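Local atomic coordinates of trichothecene 3-O-acetyltransferase (Gibberella zeae, PDB entry 2RKV), a protein that transfers an acetyl group from acetyl-coenzyme A to the 3-hydroxyl of trichothecene mycotoxins, as a member of the BAHD acyltransferase superfamily. Residues Asp8-Leu13 / Arg348-Tyr353; Gln44-Phe49 / Pro82-Lys87; Gly146-Thr151 / Phe390-Gly395. All coordinates share one frame; numbering follows the deposited sequence. Where two conformers were deposited one is given.

Contact 1. Residues Asp8-Leu13 / Arg348-Tyr353; sequences DTLGQL and RGLATY
The flat groups that meet T9 and L10 are backbone: L10 lies over a peptide face of the 348-353 helix, T9 near the plane of the next carbonyl. Over one face of the L350-A351 peptide hangs the L10 methyl CD2, almost straight above the plane and 4.0 Å from A351 N. The next carbonyl is met differently: T9 CG2 approaches A351 O at 3.4 Å, with a C=O...CG2 angle near 126°, lifted about 19° from the carbonyl plane. This is a methyl resting against an oxygen, a packing contact.

Side chains add the apolar part. L10 and L350 lie obliquely across one another, and their CD2 methyls come within 3.6 Å; the same L10 methyl is 4.2 Å from A351 CB. One leucine branch therefore does three jobs, touching a neighbouring methyl, a CB and a peptide face. L350 can present its branch because CG stands opposite its own backbone N (chi1 177°), which throws the isobutyl group out from the helix toward L10.

T9 divides its labour: the methyl faces the helix, whereas the hydroxyl OG1 hydrogen-bonds to Y198 OH. On the helix, R348 O is gripped twice, by T352 N and by T352 OG1, which arrive from opposite faces of its plane. The hydroxyl bond, T352 OG1 to R348 O, is 2.7 Å long.

The short 3-10 turn at 10-12 thus lies against helix 340-356, where T347 and L354 extend the surface touched by L10 and T9. It belongs to the loop joining strand 5-6 to strand 20-28, and Q12 OE1 ties it to S73 N on strand 72-76.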
# COMPACT_ATOMS: atom_id res chain seq x y z
N ASP A 8 -5.54 -10.03 -12.66
CA ASP A 8 -4.99 -11.12 -11.86
C ASP A 8 -6.13 -11.77 -11.11
O ASP A 8 -7.05 -11.09 -10.65
CB ASP A 8 -3.99 -10.56 -10.83
CG ASP A 8 -2.74 -10.02 -11.48
OD1 ASP A 8 -1.86 -10.83 -11.84
OD2 ASP A 8 -2.63 -8.78 -11.59
N THR A 9 -6.07 -13.09 -10.96
CA THR A 9 -7.09 -13.79 -10.17
C THR A 9 -7.16 -13.22 -8.74
O THR A 9 -8.25 -13.02 -8.20
CB THR A 9 -6.89 -15.31 -10.21
OG1 THR A 9 -6.97 -15.74 -11.58
CG2 THR A 9 -7.98 -16.02 -9.39
N LEU A 10 -6.00 -12.92 -8.17
CA LEU A 10 -5.92 -12.31 -6.84
C LEU A 10 -6.58 -10.93 -6.82
O LEU A 10 -7.08 -10.49 -5.78
CB LEU A 10 -4.47 -12.22 -6.37
CG LEU A 10 -3.74 -13.55 -6.15
CD1 LEU A 10 -2.25 -13.29 -5.91
CD2 LEU A 10 -4.36 -14.31 -4.98
N GLY A 11 -6.57 -10.25 -7.97
CA GLY A 11 -7.19 -8.93 -8.10
C GLY A 11 -8.70 -8.98 -8.24
O GLY A 11 -9.37 -7.93 -8.31
N GLN A 12 -9.26 -10.19 -8.31
CA GLN A 12 -10.71 -10.33 -8.33
C GLN A 12 -11.26 -10.32 -6.89
O GLN A 12 -12.47 -10.44 -6.71
CB GLN A 12 -11.14 -11.60 -9.09
CG GLN A 12 -10.48 -11.81 -10.48
CD GLN A 12 -11.09 -10.97 -11.61
OE1 GLN A 12 -12.13 -10.32 -11.44
NE2 GLN A 12 -10.45 -11.00 -12.77
N LEU A 13 -10.39 -10.21 -5.88
CA LEU A 13 -10.81 -10.03 -4.48
C LEU A 13 -11.74 -8.82 -4.37
O LEU A 13 -11.38 -7.72 -4.82
CB LEU A 13 -9.61 -9.84 -3.54
CG LEU A 13 -8.78 -11.08 -3.16
CD1 LEU A 13 -7.40 -10.69 -2.63
CD2 LEU A 13 -9.53 -11.93 -2.15
N ARG A 348 -0.71 -19.76 -4.43
CA ARG A 348 -1.35 -20.63 -5.42
C ARG A 348 -2.69 -21.15 -4.91
O ARG A 348 -3.65 -21.26 -5.68
CB ARG A 348 -0.43 -21.78 -5.83
CG ARG A 348 0.77 -21.35 -6.65
CD ARG A 348 1.65 -22.55 -6.98
NE ARG A 348 0.99 -23.45 -7.92
CZ ARG A 348 1.32 -24.73 -8.11
NH1 ARG A 348 2.30 -25.29 -7.41
NH2 ARG A 348 0.65 -25.46 -8.99
N GLY A 349 -2.75 -21.47 -3.62
CA GLY A 349 -3.99 -21.93 -2.99
C GLY A 349 -5.08 -20.88 -3.01
O GLY A 349 -6.22 -21.16 -3.42
N LEU A 350 -4.74 -19.66 -2.58
CA LEU A 350 -5.69 -18.55 -2.61
C LEU A 350 -6.19 -18.28 -4.04
O LEU A 350 -7.41 -18.18 -4.26
CB LEU A 350 -5.07 -17.29 -2.00
CG LEU A 350 -5.96 -16.03 -2.05
CD1 LEU A 350 -7.30 -16.24 -1.31
CD2 LEU A 350 -5.23 -14.84 -1.49
N ALA A 351 -5.27 -18.21 -4.99
CA ALA A 351 -5.65 -18.00 -6.40
C ALA A 351 -6.56 -19.11 -6.90
O ALA A 351 -7.55 -18.84 -7.57
CB ALA A 351 -4.41 -17.85 -7.29
N THR A 352 -6.25 -20.36 -6.54
CA THR A 352 -7.04 -21.51 -6.98
C THR A 352 -8.46 -21.49 -6.39
O THR A 352 -9.43 -21.70 -7.11
CB THR A 352 -6.33 -22.85 -6.65
OG1 THR A 352 -5.05 -22.86 -7.31
CG2 THR A 352 -7.14 -24.03 -7.18
N TYR A 353 -8.56 -21.20 -5.10
CA TYR A 353 -9.87 -21.08 -4.45
C TYR A 353 -10.72 -20.01 -5.13
O TYR A 353 -11.90 -20.22 -5.42
CB TYR A 353 -9.73 -20.77 -2.96
CG TYR A 353 -11.05 -20.77 -2.24
CD1 TYR A 353 -11.60 -21.96 -1.76
CD2 TYR A 353 -11.77 -19.59 -2.07
CE1 TYR A 353 -12.83 -21.97 -1.10
CE2 TYR A 353 -13.01 -19.59 -1.41
CZ TYR A 353 -13.52 -20.78 -0.93
OH TYR A 353 -14.74 -20.79 -0.28

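Contact 2. Residues Gln44-Phe49 / Pro82-Lys87; sequences QGLKRF and PRVVVK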
# COMPACT_ATOMS: atom_id res chain seq x y z
N GLN A 44 2.76 15.44 -21.73
CA GLN A 44 3.48 14.81 -22.83
C GLN A 44 3.97 13.41 -22.42
O GLN A 44 3.94 12.47 -23.22
CB GLN A 44 4.62 15.71 -23.33
CG GLN A 44 4.12 16.88 -24.18
CD GLN A 44 4.98 18.13 -24.09
OE1 GLN A 44 6.11 18.11 -23.58
NE2 GLN A 44 4.45 19.25 -24.57
N GLY A 45 4.40 13.28 -21.16
CA GLY A 45 4.80 11.98 -20.62
C GLY A 45 3.64 10.99 -20.62
O GLY A 45 3.79 9.84 -21.04
N LEU A 46 2.47 11.45 -20.16
CA LEU A 46 1.28 10.59 -20.13
C LEU A 46 0.90 10.13 -21.54
O LEU A 46 0.56 8.96 -21.73
CB LEU A 46 0.10 11.31 -19.47
CG LEU A 46 0.17 11.43 -17.95
CD1 LEU A 46 -0.87 12.41 -17.46
CD2 LEU A 46 -0.01 10.07 -17.27
N LYS A 47 1.00 11.04 -22.50
CA LYS A 47 0.72 10.70 -23.90
C LYS A 47 1.69 9.63 -24.42
O LYS A 47 1.26 8.63 -24.97
CB LYS A 47 0.77 11.96 -24.78
CG LYS A 47 0.38 11.70 -26.23
CD LYS A 47 0.21 13.02 -26.99
CE LYS A 47 0.06 12.77 -28.48
N ARG A 48 3.00 9.86 -24.24
CA ARG A 48 4.02 8.89 -24.67
C ARG A 48 3.84 7.52 -24.03
O ARG A 48 3.96 6.49 -24.70
CB ARG A 48 5.41 9.42 -24.35
CG ARG A 48 5.87 10.47 -25.32
CD ARG A 48 7.38 10.59 -25.26
NE ARG A 48 7.75 11.42 -24.14
CZ ARG A 48 7.95 12.73 -24.21
NH1 ARG A 48 8.28 13.40 -23.13
NH2 ARG A 48 7.82 13.35 -25.38
N PHE A 49 3.54 7.52 -22.74
CA PHE A 49 3.36 6.28 -22.01
C PHE A 49 2.16 5.50 -22.58
O PHE A 49 2.25 4.29 -22.83
CB PHE A 49 3.18 6.61 -20.52
CG PHE A 49 3.26 5.41 -19.59
CD1 PHE A 49 2.93 5.57 -18.24
CD2 PHE A 49 3.68 4.16 -20.04
CE1 PHE A 49 3.00 4.49 -17.35
CE2 PHE A 49 3.75 3.07 -19.14
CZ PHE A 49 3.42 3.25 -17.80
N PRO A 82 -4.25 8.50 -19.49
CA PRO A 82 -4.73 8.53 -18.11
C PRO A 82 -5.09 9.96 -17.71
O PRO A 82 -4.41 10.90 -18.15
CB PRO A 82 -3.52 8.07 -17.30
CG PRO A 82 -2.67 7.32 -18.27
CD PRO A 82 -2.85 8.05 -19.56
N ARG A 83 -6.15 10.12 -16.92
CA ARG A 83 -6.61 11.45 -16.51
C ARG A 83 -5.68 12.09 -15.49
O ARG A 83 -5.36 11.47 -14.47
CB ARG A 83 -8.00 11.36 -15.88
CG ARG A 83 -9.13 11.02 -16.85
CD ARG A 83 -10.43 10.81 -16.09
NE ARG A 83 -11.57 10.74 -17.00
CZ ARG A 83 -12.84 10.67 -16.60
NH1 ARG A 83 -13.15 10.65 -15.31
NH2 ARG A 83 -13.81 10.61 -17.51
N VAL A 84 -5.25 13.31 -15.78
CA VAL A 84 -4.59 14.16 -14.78
C VAL A 84 -5.45 15.39 -14.50
O VAL A 84 -6.00 16.00 -15.42
CB VAL A 84 -3.12 14.53 -15.15
CG1 VAL A 84 -3.05 15.44 -16.36
CG2 VAL A 84 -2.39 15.18 -13.95
N VAL A 85 -5.60 15.70 -13.22
CA VAL A 85 -6.29 16.90 -12.77
C VAL A 85 -5.20 17.85 -12.30
O VAL A 85 -4.28 17.44 -11.59
CB VAL A 85 -7.25 16.58 -11.58
CG1 VAL A 85 -7.77 17.86 -10.91
CG2 VAL A 85 -8.41 15.71 -12.04
N VAL A 86 -5.30 19.11 -12.71
CA VAL A 86 -4.40 20.15 -12.24
C VAL A 86 -5.19 21.06 -11.30
O VAL A 86 -6.26 21.56 -11.68
CB VAL A 86 -3.79 20.96 -13.42
CG1 VAL A 86 -2.82 22.03 -12.90
CG2 VAL A 86 -3.09 20.01 -14.40
N LYS A 87 -4.68 21.21 -10.08
CA LYS A 87 -5.29 22.03 -9.04
C LYS A 87 -4.32 23.10 -8.56
O LYS A 87 -3.22 22.77 -8.11
CB LYS A 87 -5.65 21.15 -7.84
CG LYS A 87 -7.11 20.82 -7.67
CD LYS A 87 -7.41 20.82 -6.18
CE LYS A 87 -8.65 20.05 -5.82
NZ LYS A 87 -8.85 20.18 -4.36
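L46 spreads its two methyls over two residues of the 82-87 segment. CD1 goes to V84, lying 3.9 Å from both V84 CB and V84 CG1, while CD2 sits against the P82 ring, 4.0 Å from P82 CG and equally close to P82 CB. The fork of the leucine thus straddles the backbone between P82 and V84, one branch for each of these alternate residues. Between them L46 CD1 also passes P82 O at 3.9 Å, too apolar a partner to offer the oxygen more than packing.

The torsions set this up. With chi1 at -75°, L46 holds CG opposite its carbonyl carbon and directs the fork out from the helix. V84 takes the less common choice (chi1 67°), wedging CG1 between its own N and carbonyl carbon, and it is this branch, with CB, that L46 CD1 meets.

The next shell holds both backbones. In the helix, regular bonds such as R48 N to Q44 O at 3.0 Å span the L46 turn, and L46 O also receives S50 OG. In the strand, R83 and V85 pair with L139 of the parallel neighbour 137-144, so that V84 and its flanks are held to the mixed sheet. L139 and L171 also touch L46, the latter from helix 161-176.

Helix 35-52 packs here on a face of that sheet, over its outermost strand 83-88, in the N-terminal family region. Chemically the contact rests on shape and on withdrawal of hydrocarbon from water: the side chains of three residues meet through carbon, with P82 O as a bystander in van der Waals contact, and no directional bond between the two segments sets their geometry.

Contact 3. Residues Gly146-Thr151 / Phe390-Gly395; sequences GGLILT and FGLGLG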
# COMPACT_ATOMS: atom_id res chain seq x y z
N GLY A 146 5.26 27.54 -3.06
CA GLY A 146 6.63 27.07 -3.05
C GLY A 146 6.83 25.61 -3.42
O GLY A 146 7.93 25.07 -3.24
N GLY A 147 5.80 24.97 -3.96
CA GLY A 147 5.91 23.53 -4.18
C GLY A 147 4.94 22.90 -5.16
O GLY A 147 4.11 23.58 -5.79
N LEU A 148 5.06 21.59 -5.29
CA LEU A 148 4.19 20.79 -6.13
C LEU A 148 3.93 19.48 -5.39
O LEU A 148 4.87 18.87 -4.88
CB LEU A 148 4.87 20.50 -7.47
CG LEU A 148 4.19 19.51 -8.41
CD1 LEU A 148 3.03 20.18 -9.12
CD2 LEU A 148 5.20 18.95 -9.42
N ILE A 149 2.66 19.07 -5.33
CA ILE A 149 2.33 17.73 -4.83
C ILE A 149 1.77 16.93 -5.99
O ILE A 149 0.74 17.28 -6.55
CB ILE A 149 1.32 17.76 -3.66
CG1 ILE A 149 1.89 18.53 -2.46
CG2 ILE A 149 0.91 16.32 -3.26
CD1 ILE A 149 0.86 18.84 -1.40
N LEU A 150 2.47 15.85 -6.33
CA LEU A 150 2.00 14.92 -7.34
C LEU A 150 1.35 13.74 -6.63
O LEU A 150 2.00 13.09 -5.82
CB LEU A 150 3.16 14.42 -8.21
CG LEU A 150 2.87 13.20 -9.10
CD1 LEU A 150 1.74 13.48 -10.09
CD2 LEU A 150 4.12 12.74 -9.83
N THR A 151 0.09 13.47 -6.94
CA THR A 151 -0.59 12.33 -6.33
C THR A 151 -0.98 11.32 -7.40
O THR A 151 -1.51 11.69 -8.45
CB THR A 151 -1.83 12.78 -5.53
OG1 THR A 151 -1.43 13.72 -4.52
CG2 THR A 151 -2.54 11.56 -4.88
N PHE A 390 10.57 12.76 -12.99
CA PHE A 390 9.60 13.03 -14.07
C PHE A 390 10.03 14.11 -15.08
O PHE A 390 9.18 14.72 -15.73
CB PHE A 390 8.22 13.37 -13.49
CG PHE A 390 7.66 12.28 -12.62
CD1 PHE A 390 7.89 12.30 -11.24
CD2 PHE A 390 6.92 11.24 -13.17
CE1 PHE A 390 7.39 11.28 -10.42
CE2 PHE A 390 6.41 10.22 -12.37
CZ PHE A 390 6.65 10.24 -10.99
N GLY A 391 11.34 14.33 -15.22
CA GLY A 391 11.85 15.35 -16.15
C GLY A 391 11.36 16.76 -15.82
O GLY A 391 11.38 17.65 -16.68
N LEU A 392 10.95 16.98 -14.57
CA LEU A 392 10.36 18.26 -14.19
C LEU A 392 11.40 19.32 -13.83
O LEU A 392 11.06 20.49 -13.71
CB LEU A 392 9.36 18.09 -13.03
CG LEU A 392 8.20 17.12 -13.26
CD1 LEU A 392 7.33 17.01 -12.00
CD2 LEU A 392 7.36 17.50 -14.49
N GLY A 393 12.65 18.90 -13.65
CA GLY A 393 13.74 19.81 -13.29
C GLY A 393 13.69 20.31 -11.85
O GLY A 393 14.29 21.34 -11.52
N LEU A 394 12.98 19.58 -10.99
CA LEU A 394 12.77 20.00 -9.60
C LEU A 394 13.65 19.25 -8.62
O LEU A 394 13.66 19.56 -7.43
CB LEU A 394 11.30 19.82 -9.19
CG LEU A 394 10.26 20.50 -10.10
CD1 LEU A 394 8.86 20.17 -9.61
CD2 LEU A 394 10.51 22.01 -10.12
N GLY A 395 14.39 18.26 -9.13
CA GLY A 395 15.18 17.35 -8.29
C GLY A 395 14.31 16.17 -7.88
O GLY A 395 13.25 15.94 -8.46
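The methyl CD2 of L148 is a bump that drops into the notch between two leucines of the facing loop. It lies 3.9 Å from L392 CD1 and the same distance from L394 CD1, while those two methyls stand 4.2 Å from each other, so the three make a nearly equilateral triangle. Each loop leucine crosses L148 at roughly a right angle, which lets both present a single methyl to it.

Two residues farther along the strand, L150 fits a different kind of surface. Its CD2 rides over one face of the F390 ring, 3.9 Å from the centroid and 23° off the normal: a CH-pi contact, displaced toward the rim, where F390 CE1 comes closest at 3.6 Å. L150 points CG away from its own backbone N (chi1 166°), carrying the methyl across to the ring.

The sequence matches the rhythm. D389-G393 reads DFGLG, which probably corresponds to the DFGWG signature of BAHD acyltransferases, with a leucine at its fourth position. The alternating glycines, like F390 itself, adopt positive phi, and every second residue, F390, L392 and L394, turns a side chain to the strand. D389 OD1 accepts a bond from G391 N within the curl. The loop leads from strand 375-379 of one sheet to strand 399-401 at the edge of the other.

The surrounding side chains come from helix 35-52, where I38 touches L148 as well as L392 and F42 packs on L150, and from Y27 of strand 20-28, against which F390 and L394 both press.

Contacts 2 and 3 belong together: their centres are about 14 Å apart, their nearest atoms about 6 Å, and both reach the mixed sheet that holds strands 83-88 and 147-155, with helix 35-52 packing near each. Contact 1 stands apart, its centre about 31 Å from that of contact 2 and about 37 Å from that of contact 3, across the chain's centre from the latter. It lies close to the ligands: the L350 side chain is about 8 Å from the bound T-2 toxin, and that of L10 about 11 Å from coenzyme A. Strand 147-155, beginning in contact 3, leads to H156, which lines the toxin pocket and opens the family's HXXXD motif.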